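Local atomic coordinates of metallo-beta-lactamase domain-containing protein (Enterococcus faecalis, PDB entry 2AZ4), a protein that is of unknown function but binds two zinc ions in a metallo-beta-lactamase-type fold and is probably a hydrolase, perhaps an RNA-binding exonuclease. Residues A[66-71]-A[103-108]; A[120-126]-A[138-144]; A[228-234]-A[374-379]. One frame throughout, in Å; residues are numbered along the deposited sequence.

Contact 1: residues A[66-71]-A[103-108]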
loop_
_atom_site.group_PDB
_atom_site.type_symbol
_atom_site.label_atom_id
_atom_site.label_comp_id
_atom_site.label_asym_id
_atom_site.label_seq_id
_atom_site.Cartn_x
_atom_site.Cartn_y
_atom_site.Cartn_z
ATOM N N LEU A 66 -20.643 -7.405 -10.034
ATOM C CA LEU A 66 -19.454 -7.463 -9.210
ATOM C C LEU A 66 -19.702 -6.816 -7.842
ATOM O O LEU A 66 -19.228 -7.320 -6.817
ATOM C CB LEU A 66 -18.255 -6.825 -9.938
ATOM C CG LEU A 66 -16.851 -7.175 -9.403
ATOM C CD1 LEU A 66 -16.447 -8.620 -9.645
ATOM C CD2 LEU A 66 -15.763 -6.240 -9.925
ATOM N N TYR A 67 -20.448 -5.716 -7.801
ATOM C CA TYR A 67 -20.688 -5.066 -6.511
ATOM C C TYR A 67 -21.741 -5.855 -5.733
ATOM O O TYR A 67 -22.565 -6.536 -6.334
ATOM C CB TYR A 67 -21.098 -3.598 -6.658
ATOM C CG TYR A 67 -20.040 -2.706 -7.268
ATOM C CD1 TYR A 67 -18.779 -2.551 -6.661
ATOM C CD2 TYR A 67 -20.292 -2.004 -8.436
ATOM C CE1 TYR A 67 -17.819 -1.732 -7.227
ATOM C CE2 TYR A 67 -19.324 -1.177 -9.011
ATOM C CZ TYR A 67 -18.103 -1.044 -8.403
ATOM O OH TYR A 67 -17.155 -0.210 -8.956
ATOM N N ASP A 68 -21.668 -5.795 -4.404
ATOM C CA ASP A 68 -22.599 -6.496 -3.511
ATOM C C ASP A 68 -24.011 -6.098 -3.940
ATOM O O ASP A 68 -24.346 -4.934 -3.875
ATOM C CB ASP A 68 -22.297 -6.054 -2.069
ATOM C CG ASP A 68 -23.166 -6.756 -0.997
ATOM O OD1 ASP A 68 -24.128 -7.477 -1.328
ATOM O OD2 ASP A 68 -22.855 -6.563 0.206
ATOM N N PRO A 69 -24.837 -7.060 -4.390
ATOM C CA PRO A 69 -26.194 -6.714 -4.844
ATOM C C PRO A 69 -27.040 -5.966 -3.812
ATOM O O PRO A 69 -27.900 -5.165 -4.193
ATOM C CB PRO A 69 -26.846 -8.079 -5.097
ATOM C CG PRO A 69 -25.959 -9.071 -4.483
ATOM C CD PRO A 69 -24.586 -8.503 -4.498
ATOM N N ARG A 70 -26.798 -6.224 -2.522
ATOM C CA ARG A 70 -27.579 -5.610 -1.448
ATOM C C ARG A 70 -27.450 -4.083 -1.445
ATOM O O ARG A 70 -28.284 -3.381 -0.882
ATOM C CB ARG A 70 -27.162 -6.185 -0.088
ATOM C CG ARG A 70 -27.255 -7.726 0.022
ATOM C CD ARG A 70 -26.711 -8.183 1.363
ATOM N NE ARG A 70 -25.263 -7.958 1.446
ATOM C CZ ARG A 70 -24.534 -8.173 2.529
ATOM N NH1 ARG A 70 -25.110 -8.606 3.643
ATOM N NH2 ARG A 70 -23.227 -7.957 2.502
ATOM N N LEU A 71 -26.395 -3.572 -2.067
ATOM C CA LEU A 71 -26.199 -2.124 -2.177
ATOM C C LEU A 71 -27.263 -1.473 -3.068
ATOM O O LEU A 71 -27.481 -0.258 -3.007
ATOM C CB LEU A 71 -24.792 -1.801 -2.717
ATOM C CG LEU A 71 -23.578 -2.180 -1.852
ATOM C CD1 LEU A 71 -22.263 -2.038 -2.659
ATOM C CD2 LEU A 71 -23.523 -1.357 -0.563
ATOM N N TYR A 103 -17.336 -3.375 -0.659
ATOM C CA TYR A 103 -18.413 -3.309 -1.661
ATOM C C TYR A 103 -18.395 -4.480 -2.647
ATOM O O TYR A 103 -19.319 -4.645 -3.457
ATOM C CB TYR A 103 -18.353 -1.985 -2.430
ATOM C CG TYR A 103 -18.891 -0.789 -1.674
ATOM C CD1 TYR A 103 -19.498 -0.920 -0.410
ATOM C CD2 TYR A 103 -18.794 0.488 -2.230
ATOM C CE1 TYR A 103 -20.000 0.214 0.272
ATOM C CE2 TYR A 103 -19.293 1.602 -1.575
ATOM C CZ TYR A 103 -19.887 1.470 -0.333
ATOM O OH TYR A 103 -20.367 2.617 0.287
ATOM N N LEU A 104 -17.336 -5.272 -2.602
ATOM C CA LEU A 104 -17.242 -6.463 -3.445
ATOM C C LEU A 104 -18.253 -7.518 -2.995
ATOM O O LEU A 104 -18.275 -7.908 -1.836
ATOM C CB LEU A 104 -15.823 -7.046 -3.438
ATOM C CG LEU A 104 -15.603 -8.280 -4.344
ATOM C CD1 LEU A 104 -15.902 -8.044 -5.865
ATOM C CD2 LEU A 104 -14.230 -8.939 -4.147
ATOM N N ASP A 105 -19.094 -7.958 -3.923
ATOM C CA ASP A 105 -20.005 -9.086 -3.712
ATOM C C ASP A 105 -19.374 -10.213 -2.851
ATOM O O ASP A 105 -18.403 -10.848 -3.260
ATOM C CB ASP A 105 -20.423 -9.625 -5.082
ATOM C CG ASP A 105 -21.540 -10.641 -5.015
ATOM O OD1 ASP A 105 -21.855 -11.095 -3.906
ATOM O OD2 ASP A 105 -22.066 -11.022 -6.091
ATOM N N PRO A 106 -19.934 -10.463 -1.647
ATOM C CA PRO A 106 -19.497 -11.549 -0.753
ATOM C C PRO A 106 -19.294 -12.892 -1.451
ATOM O O PRO A 106 -18.386 -13.640 -1.077
ATOM C CB PRO A 106 -20.646 -11.661 0.272
ATOM C CG PRO A 106 -21.385 -10.373 0.178
ATOM C CD PRO A 106 -21.041 -9.666 -1.082
ATOM N N ALA A 107 -20.126 -13.197 -2.448
ATOM C CA ALA A 107 -20.006 -14.438 -3.237
ATOM C C ALA A 107 -18.792 -14.481 -4.176
ATOM O O ALA A 107 -18.365 -15.551 -4.619
ATOM C CB ALA A 107 -21.299 -14.696 -4.019
ATOM N N VAL A 108 -18.218 -13.327 -4.490
ATOM C CA VAL A 108 -17.033 -13.317 -5.354
ATOM C C VAL A 108 -15.796 -13.463 -4.459
ATOM O O VAL A 108 -15.652 -12.700 -3.537
ATOM C CB VAL A 108 -16.968 -12.020 -6.198
ATOM C CG1 VAL A 108 -15.648 -11.942 -7.003
ATOM C CG2 VAL A 108 -18.170 -11.954 -7.131
HETATM O O HOH W 1 -22.617 -8.825 -7.894
#
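Leu71 lies over one face of the Tyr103 ring, its side chain crossing that of the tyrosine at about a right angle. Leu71 CD1 is 3.7 Å from Tyr103 CG and makes a CH-pi contact 28° off the ring normal, while the Tyr103 hydroxyl is held by the carbonyl of Asp49. Next to this pair the backbones form a single beta bridge, with Asp68 N bonded to Tyr103 O at 2.8 Å and Asp105 N to Leu66 O at 3.0 Å. Beyond the bridge two Asp-Pro steps interlock. The carboxylate carbon CG of Asp68 sits 3.6 Å from Pro106 CD, and CG of Asp105 sits 3.8 Å from Pro69 CD, each pair crossing nearly at right angles. With CG anti to the backbone N (chi1 -178°), the Asp68 carboxylate is presented to Arg70, which grips it side-on through NE and NH2; the shortest bond, NH2 to Asp68 OD2, is 2.7 Å. Arg70 NH2 also brushes Pro106 CG. A water donates to both Tyr67 O and Asp105 OD2. Asp68 and Asp105 each open an Asx turn, so the contact pairs two Asx-turn loops, those preceding strands 85-89 and 110-113 of the metallo-beta-lactamase fold.

Contact 2: residues A[120-126]-A[138-144]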
loop_
_atom_site.group_PDB
_atom_site.type_symbol
_atom_site.label_atom_id
_atom_site.label_comp_id
_atom_site.label_asym_id
_atom_site.label_seq_id
_atom_site.Cartn_x
_atom_site.Cartn_y
_atom_site.Cartn_z
ATOM N N LEU A 120 -4.328 -5.478 6.468
ATOM C CA LEU A 120 -5.552 -4.776 6.157
ATOM C C LEU A 120 -6.513 -4.849 7.335
ATOM O O LEU A 120 -7.110 -3.833 7.725
ATOM C CB LEU A 120 -6.181 -5.430 4.930
ATOM C CG LEU A 120 -6.950 -4.670 3.860
ATOM C CD1 LEU A 120 -6.537 -3.188 3.705
ATOM C CD2 LEU A 120 -6.793 -5.435 2.553
ATOM N N ASN A 121 -6.645 -6.045 7.910
ATOM C CA ASN A 121 -7.558 -6.246 9.025
ATOM C C ASN A 121 -7.150 -5.392 10.240
ATOM O O ASN A 121 -8.000 -4.958 11.009
ATOM C CB ASN A 121 -7.674 -7.730 9.384
ATOM C CG ASN A 121 -8.765 -8.425 8.606
ATOM O OD1 ASN A 121 -8.504 -9.098 7.630
ATOM N ND2 ASN A 121 -10.001 -8.224 9.013
ATOM N N SER A 122 -5.849 -5.150 10.379
ATOM C CA SER A 122 -5.310 -4.263 11.407
ATOM C C SER A 122 -5.486 -2.785 11.039
ATOM O O SER A 122 -5.942 -1.987 11.867
ATOM C CB SER A 122 -3.832 -4.574 11.635
ATOM O OG SER A 122 -3.245 -3.651 12.527
ATOM N N LEU A 123 -5.130 -2.409 9.809
ATOM C CA LEU A 123 -5.401 -1.050 9.346
ATOM C C LEU A 123 -6.861 -0.657 9.587
ATOM O O LEU A 123 -7.139 0.501 9.958
ATOM C CB LEU A 123 -5.013 -0.844 7.873
ATOM C CG LEU A 123 -3.510 -0.846 7.520
ATOM C CD1 LEU A 123 -3.264 -0.803 6.011
ATOM C CD2 LEU A 123 -2.770 0.280 8.215
ATOM N N ASN A 124 -7.773 -1.619 9.421
ATOM C CA ASN A 124 -9.214 -1.351 9.512
ATOM C C ASN A 124 -9.885 -1.751 10.833
ATOM O O ASN A 124 -11.109 -1.993 10.884
ATOM C CB ASN A 124 -9.970 -2.001 8.345
ATOM C CG ASN A 124 -11.327 -1.353 8.107
ATOM O OD1 ASN A 124 -11.448 -0.124 8.133
ATOM N ND2 ASN A 124 -12.349 -2.173 7.863
ATOM N N ARG A 125 -9.099 -1.804 11.905
ATOM C CA ARG A 125 -9.617 -2.259 13.202
ATOM C C ARG A 125 -10.706 -1.318 13.737
ATOM O O ARG A 125 -11.616 -1.764 14.432
ATOM C CB ARG A 125 -8.479 -2.407 14.219
ATOM C CG ARG A 125 -7.777 -1.101 14.496
ATOM C CD ARG A 125 -6.580 -1.260 15.402
ATOM N NE ARG A 125 -6.045 0.060 15.725
ATOM C CZ ARG A 125 -6.523 0.868 16.677
ATOM N NH1 ARG A 125 -7.554 0.497 17.435
ATOM N NH2 ARG A 125 -5.958 2.053 16.874
ATOM N N LYS A 126 -10.598 -0.026 13.408
ATOM C CA LYS A 126 -11.575 0.997 13.831
ATOM C C LYS A 126 -12.583 1.329 12.720
ATOM O O LYS A 126 -13.486 2.163 12.906
ATOM C CB LYS A 126 -10.856 2.284 14.249
ATOM C CG LYS A 126 -10.275 2.305 15.652
ATOM C CD LYS A 126 -9.353 3.534 15.810
ATOM C CE LYS A 126 -9.393 4.109 17.231
ATOM N NZ LYS A 126 -8.861 5.515 17.317
ATOM N N LYS A 138 -19.091 -1.280 11.654
ATOM C CA LYS A 138 -18.260 -0.303 10.953
ATOM C C LYS A 138 -16.845 -0.832 10.693
ATOM O O LYS A 138 -16.255 -0.554 9.641
ATOM C CB LYS A 138 -18.227 1.031 11.704
ATOM C CG LYS A 138 -17.225 2.043 11.155
ATOM C CD LYS A 138 -17.411 3.432 11.780
ATOM C CE LYS A 138 -16.275 4.366 11.365
ATOM N NZ LYS A 138 -16.567 5.810 11.668
ATOM N N ASN A 139 -16.324 -1.607 11.642
ATOM C CA ASN A 139 -14.984 -2.192 11.507
ATOM C C ASN A 139 -14.915 -3.609 10.887
ATOM O O ASN A 139 -13.847 -4.243 10.882
ATOM C CB ASN A 139 -14.238 -2.136 12.842
ATOM C CG ASN A 139 -14.876 -3.010 13.905
ATOM O OD1 ASN A 139 -15.895 -3.685 13.669
ATOM N ND2 ASN A 139 -14.273 -3.014 15.084
ATOM N N PHE A 140 -16.042 -4.104 10.373
ATOM C CA PHE A 140 -16.040 -5.334 9.577
ATOM C C PHE A 140 -15.123 -5.236 8.340
ATOM O O PHE A 140 -15.152 -4.241 7.617
ATOM C CB PHE A 140 -17.461 -5.656 9.145
ATOM C CG PHE A 140 -17.573 -6.745 8.104
ATOM C CD1 PHE A 140 -17.758 -8.067 8.485
ATOM C CD2 PHE A 140 -17.524 -6.436 6.747
ATOM C CE1 PHE A 140 -17.901 -9.075 7.534
ATOM C CE2 PHE A 140 -17.656 -7.430 5.791
ATOM C CZ PHE A 140 -17.848 -8.755 6.181
ATOM N N THR A 141 -14.322 -6.275 8.110
ATOM C CA THR A 141 -13.587 -6.418 6.853
ATOM C C THR A 141 -14.043 -7.715 6.205
ATOM O O THR A 141 -14.081 -8.753 6.862
ATOM C CB THR A 141 -12.077 -6.460 7.058
ATOM O OG1 THR A 141 -11.645 -5.270 7.728
ATOM C CG2 THR A 141 -11.369 -6.553 5.722
ATOM N N ARG A 142 -14.405 -7.651 4.927
ATOM C CA ARG A 142 -14.888 -8.829 4.210
ATOM C C ARG A 142 -13.819 -9.930 4.072
ATOM O O ARG A 142 -12.614 -9.684 4.297
ATOM C CB ARG A 142 -15.512 -8.428 2.861
ATOM C CG ARG A 142 -14.508 -8.025 1.752
ATOM C CD ARG A 142 -14.108 -9.246 0.922
ATOM N NE ARG A 142 -15.086 -9.463 -0.102
ATOM C CZ ARG A 142 -15.289 -10.552 -0.822
ATOM N NH1 ARG A 142 -14.592 -11.675 -0.672
ATOM N NH2 ARG A 142 -16.249 -10.485 -1.730
ATOM N N GLU A 143 -14.270 -11.146 3.765
ATOM C CA GLU A 143 -13.378 -12.309 3.658
ATOM C C GLU A 143 -12.297 -12.100 2.585
ATOM O O GLU A 143 -12.587 -11.553 1.508
ATOM C CB GLU A 143 -14.182 -13.580 3.316
ATOM C CG GLU A 143 -15.220 -13.981 4.358
ATOM C CD GLU A 143 -16.065 -15.195 3.958
ATOM O OE1 GLU A 143 -15.868 -15.753 2.858
ATOM O OE2 GLU A 143 -16.932 -15.589 4.771
ATOM N N MET A 144 -11.072 -12.537 2.892
ATOM C CA MET A 144 -9.976 -12.616 1.921
ATOM C C MET A 144 -9.395 -14.018 2.020
ATOM O O MET A 144 -9.205 -14.537 3.122
ATOM C CB MET A 144 -8.868 -11.581 2.244
ATOM C CG MET A 144 -9.257 -10.131 1.881
ATOM S SD MET A 144 -8.038 -8.917 2.332
ATOM C CE MET A 144 -8.727 -8.347 3.864
HETATM O O HOH W 2 -11.227 -4.905 10.570
HETATM O O HOH W 3 -14.874 -0.642 7.074
#
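The side-chain amide of Asn124 reaches across to Thr141, and ND2 gives OG1 a nearly straight hydrogen bond (3.2 Å, 173° at the proton) that lies in the amide plane. ND2 also donates to a water 3.1 Å away, which probably donates in turn to the carbonyl of Lys138. On the other arm of the amide, OD1 accepts from the backbone N of both Phe129 and Leu130, so donors and acceptor together fix the rotation of the group. Asn124 is where the chain leaves helix 114-123, and CG anti to the backbone N (chi1 -159°) turns the amide to its partners in 138-144. One residue further, the carbonyl of Arg125 accepts from Asn139 ND2 at 3.0 Å; the guanidinium of Arg125 instead forms a salt bridge with Glu303. A second water lies between the segments, 2.7 Å from Asn139 O and 2.9 Å from Thr141 OG1, with a longer contact to Asn121 O. Beyond the polar part, Leu120 and Met144 cross at about a right angle, with Leu120 CD2 3.7 Å from Met144 SD; Phe129 and Leu90 also pack on Leu120. The chemistry implies that position is set by direction rather than by charge: the buried Asn124 amide, bonded on both arms, fixes where the chain leaves the helix relative to the loop that follows, through neutral hydrogen bonds.

Contact 3: residues A[228-234]-A[374-379]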
loop_
_atom_site.group_PDB
_atom_site.type_symbol
_atom_site.label_atom_id
_atom_site.label_comp_id
_atom_site.label_asym_id
_atom_site.label_seq_id
_atom_site.Cartn_x
_atom_site.Cartn_y
_atom_site.Cartn_z
ATOM N N ASP A 228 14.674 19.540 0.813
ATOM C CA ASP A 228 14.073 19.897 2.090
ATOM C C ASP A 228 15.163 19.845 3.171
ATOM O O ASP A 228 15.770 18.790 3.392
ATOM C CB ASP A 228 12.938 18.907 2.392
ATOM C CG ASP A 228 12.194 19.217 3.683
ATOM O OD1 ASP A 228 12.566 20.181 4.391
ATOM O OD2 ASP A 228 11.226 18.487 3.991
ATOM N N PRO A 229 15.444 20.987 3.835
ATOM C CA PRO A 229 16.501 20.973 4.862
ATOM C C PRO A 229 16.181 20.073 6.071
ATOM O O PRO A 229 17.095 19.673 6.787
ATOM C CB PRO A 229 16.614 22.451 5.281
ATOM C CG PRO A 229 15.944 23.239 4.150
ATOM C CD PRO A 229 14.850 22.331 3.672
ATOM N N ALA A 230 14.900 19.760 6.287
ATOM C CA ALA A 230 14.467 18.863 7.374
ATOM C C ALA A 230 14.673 17.371 7.046
ATOM O O ALA A 230 14.574 16.499 7.935
ATOM C CB ALA A 230 12.995 19.129 7.723
ATOM N N GLN A 231 14.964 17.105 5.768
ATOM C CA GLN A 231 15.045 15.759 5.205
ATOM C C GLN A 231 16.479 15.223 5.042
ATOM O O GLN A 231 17.371 15.897 4.519
ATOM C CB GLN A 231 14.301 15.728 3.864
ATOM C CG GLN A 231 14.278 14.376 3.177
ATOM C CD GLN A 231 13.172 14.259 2.150
ATOM O OE1 GLN A 231 12.742 15.255 1.555
ATOM N NE2 GLN A 231 12.699 13.036 1.937
ATOM N N ILE A 232 16.688 14.002 5.519
ATOM C CA ILE A 232 17.917 13.235 5.279
ATOM C C ILE A 232 17.740 12.488 3.957
ATOM O O ILE A 232 16.702 11.878 3.732
ATOM C CB ILE A 232 18.144 12.226 6.438
ATOM C CG1 ILE A 232 18.671 12.968 7.666
ATOM C CG2 ILE A 232 19.078 11.074 6.013
ATOM C CD1 ILE A 232 18.534 12.223 8.979
ATOM N N ALA A 233 18.729 12.557 3.071
ATOM C CA ALA A 233 18.685 11.784 1.826
ATOM C C ALA A 233 18.987 10.306 2.123
ATOM O O ALA A 233 20.074 9.966 2.626
ATOM C CB ALA A 233 19.670 12.345 0.813
ATOM N N VAL A 234 18.015 9.446 1.839
ATOM C CA VAL A 234 18.043 8.025 2.193
ATOM C C VAL A 234 17.978 7.278 0.870
ATOM O O VAL A 234 17.243 7.699 -0.014
ATOM C CB VAL A 234 16.823 7.648 3.107
ATOM C CG1 VAL A 234 16.596 6.140 3.177
ATOM C CG2 VAL A 234 16.991 8.223 4.528
ATOM N N PHE A 374 12.373 18.325 14.318
ATOM C CA PHE A 374 11.653 17.439 13.409
ATOM C C PHE A 374 12.631 16.953 12.347
ATOM O O PHE A 374 13.347 17.763 11.726
ATOM C CB PHE A 374 10.526 18.209 12.740
ATOM C CG PHE A 374 9.835 17.465 11.626
ATOM C CD1 PHE A 374 8.716 16.678 11.889
ATOM C CD2 PHE A 374 10.276 17.576 10.315
ATOM C CE1 PHE A 374 8.058 16.009 10.881
ATOM C CE2 PHE A 374 9.601 16.897 9.278
ATOM C CZ PHE A 374 8.495 16.118 9.576
ATOM N N VAL A 375 12.668 15.636 12.152
ATOM C CA VAL A 375 13.533 15.044 11.144
ATOM C C VAL A 375 12.718 14.162 10.238
ATOM O O VAL A 375 12.086 13.215 10.691
ATOM C CB VAL A 375 14.721 14.273 11.769
ATOM C CG1 VAL A 375 15.539 13.567 10.683
ATOM C CG2 VAL A 375 15.618 15.235 12.519
ATOM N N ARG A 376 12.725 14.501 8.954
ATOM C CA ARG A 376 12.110 13.684 7.947
ATOM C C ARG A 376 13.067 12.563 7.529
ATOM O O ARG A 376 14.148 12.810 6.968
ATOM C CB ARG A 376 11.692 14.531 6.752
ATOM C CG ARG A 376 10.753 13.788 5.809
ATOM C CD ARG A 376 10.242 14.665 4.680
ATOM N NE ARG A 376 9.567 13.825 3.692
ATOM C CZ ARG A 376 8.279 13.496 3.748
ATOM N NH1 ARG A 376 7.516 13.961 4.735
ATOM N NH2 ARG A 376 7.753 12.702 2.816
ATOM N N LEU A 377 12.682 11.327 7.834
ATOM C CA LEU A 377 13.514 10.184 7.461
ATOM C C LEU A 377 12.661 9.259 6.597
ATOM O O LEU A 377 12.066 8.297 7.090
ATOM C CB LEU A 377 14.087 9.484 8.714
ATOM C CG LEU A 377 15.152 8.386 8.537
ATOM C CD1 LEU A 377 16.504 8.972 8.069
ATOM C CD2 LEU A 377 15.303 7.594 9.838
ATOM N N ALA A 378 12.577 9.592 5.313
ATOM C CA ALA A 378 11.649 8.933 4.404
ATOM C C ALA A 378 12.363 7.995 3.440
ATOM O O ALA A 378 13.487 8.249 3.030
ATOM C CB ALA A 378 10.820 9.973 3.625
ATOM N N CYS A 379 11.693 6.916 3.074
ATOM C CA CYS A 379 12.181 6.050 2.012
ATOM C C CYS A 379 10.972 5.590 1.200
ATOM O O CYS A 379 10.094 4.869 1.713
ATOM C CB CYS A 379 12.939 4.864 2.607
ATOM S SG CYS A 379 13.623 3.737 1.367
HETATM O O HOH W 4 14.348 11.189 3.844
HETATM O O HOH W 5 10.191 12.412 1.063
#
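Gln231 and Arg376 run side by side, pointing the same way, both with CG anti to the backbone N (chi1 -179° and -167°) and with extended chains. Their flat ends are nearly perpendicular, the planes 82° apart, and the Gln231 amide sits at the edge of the guanidinium; Gln231 NE2 and Arg376 NH2 share a water as acceptor, while Arg376 NH1 is held by Leu353 O and Tyr360 OH. The apolar side chains of Ile232 and Val234 pack alongside. Ile232 extends CD1 to within 3.7 Å of Val375 CG1 and lays CG2 on Leu377 CD1. Val234, with CG1 anti to its N, divides its branches: CG2 is 3.7 Å from Leu377 CD1, and CG1 is 3.9 Å from Cys379 CB. Leu377 CD1 is therefore met by both residues. Ala230 CB meets the Phe374 ring at its edge, beside an Asx turn in which Asp228 OD1 accepts from Ala230 N. Arg376 uses both backbone groups, N to Ala230 O at 2.9 Å and O from Ile232 N at 3.2 Å, and a second water accepts from Gln231 NE2 and Ala378 N. This is a one-bridge parallel pairing along the edge strand 373-376 of the parallel six-stranded sheet.

Contacts 1 and 2 adjoin, with centres 16 Å apart, and Arg142 joins them: its NH2 lies 2.9 Å from Val108 O and 3.3 Å from Leu104 O, both probable hydrogen bonds. Contact 3 stands apart, about 43 Å from contact 1 and 32 Å from contact 2 between centres, on the separate parallel sheet. Contacts 2 and 3 lie at some distance from the zinc site, in different parts of the fold, and neither supplies a ligand: the Leu120 side chain is about 11 Å from a zinc ion and about 8 Å from the side chains of His92 and His94, that of Cys379 about 13 Å from a zinc ion and about 10 Å from that of His167. Contact 1 is remote from the metals.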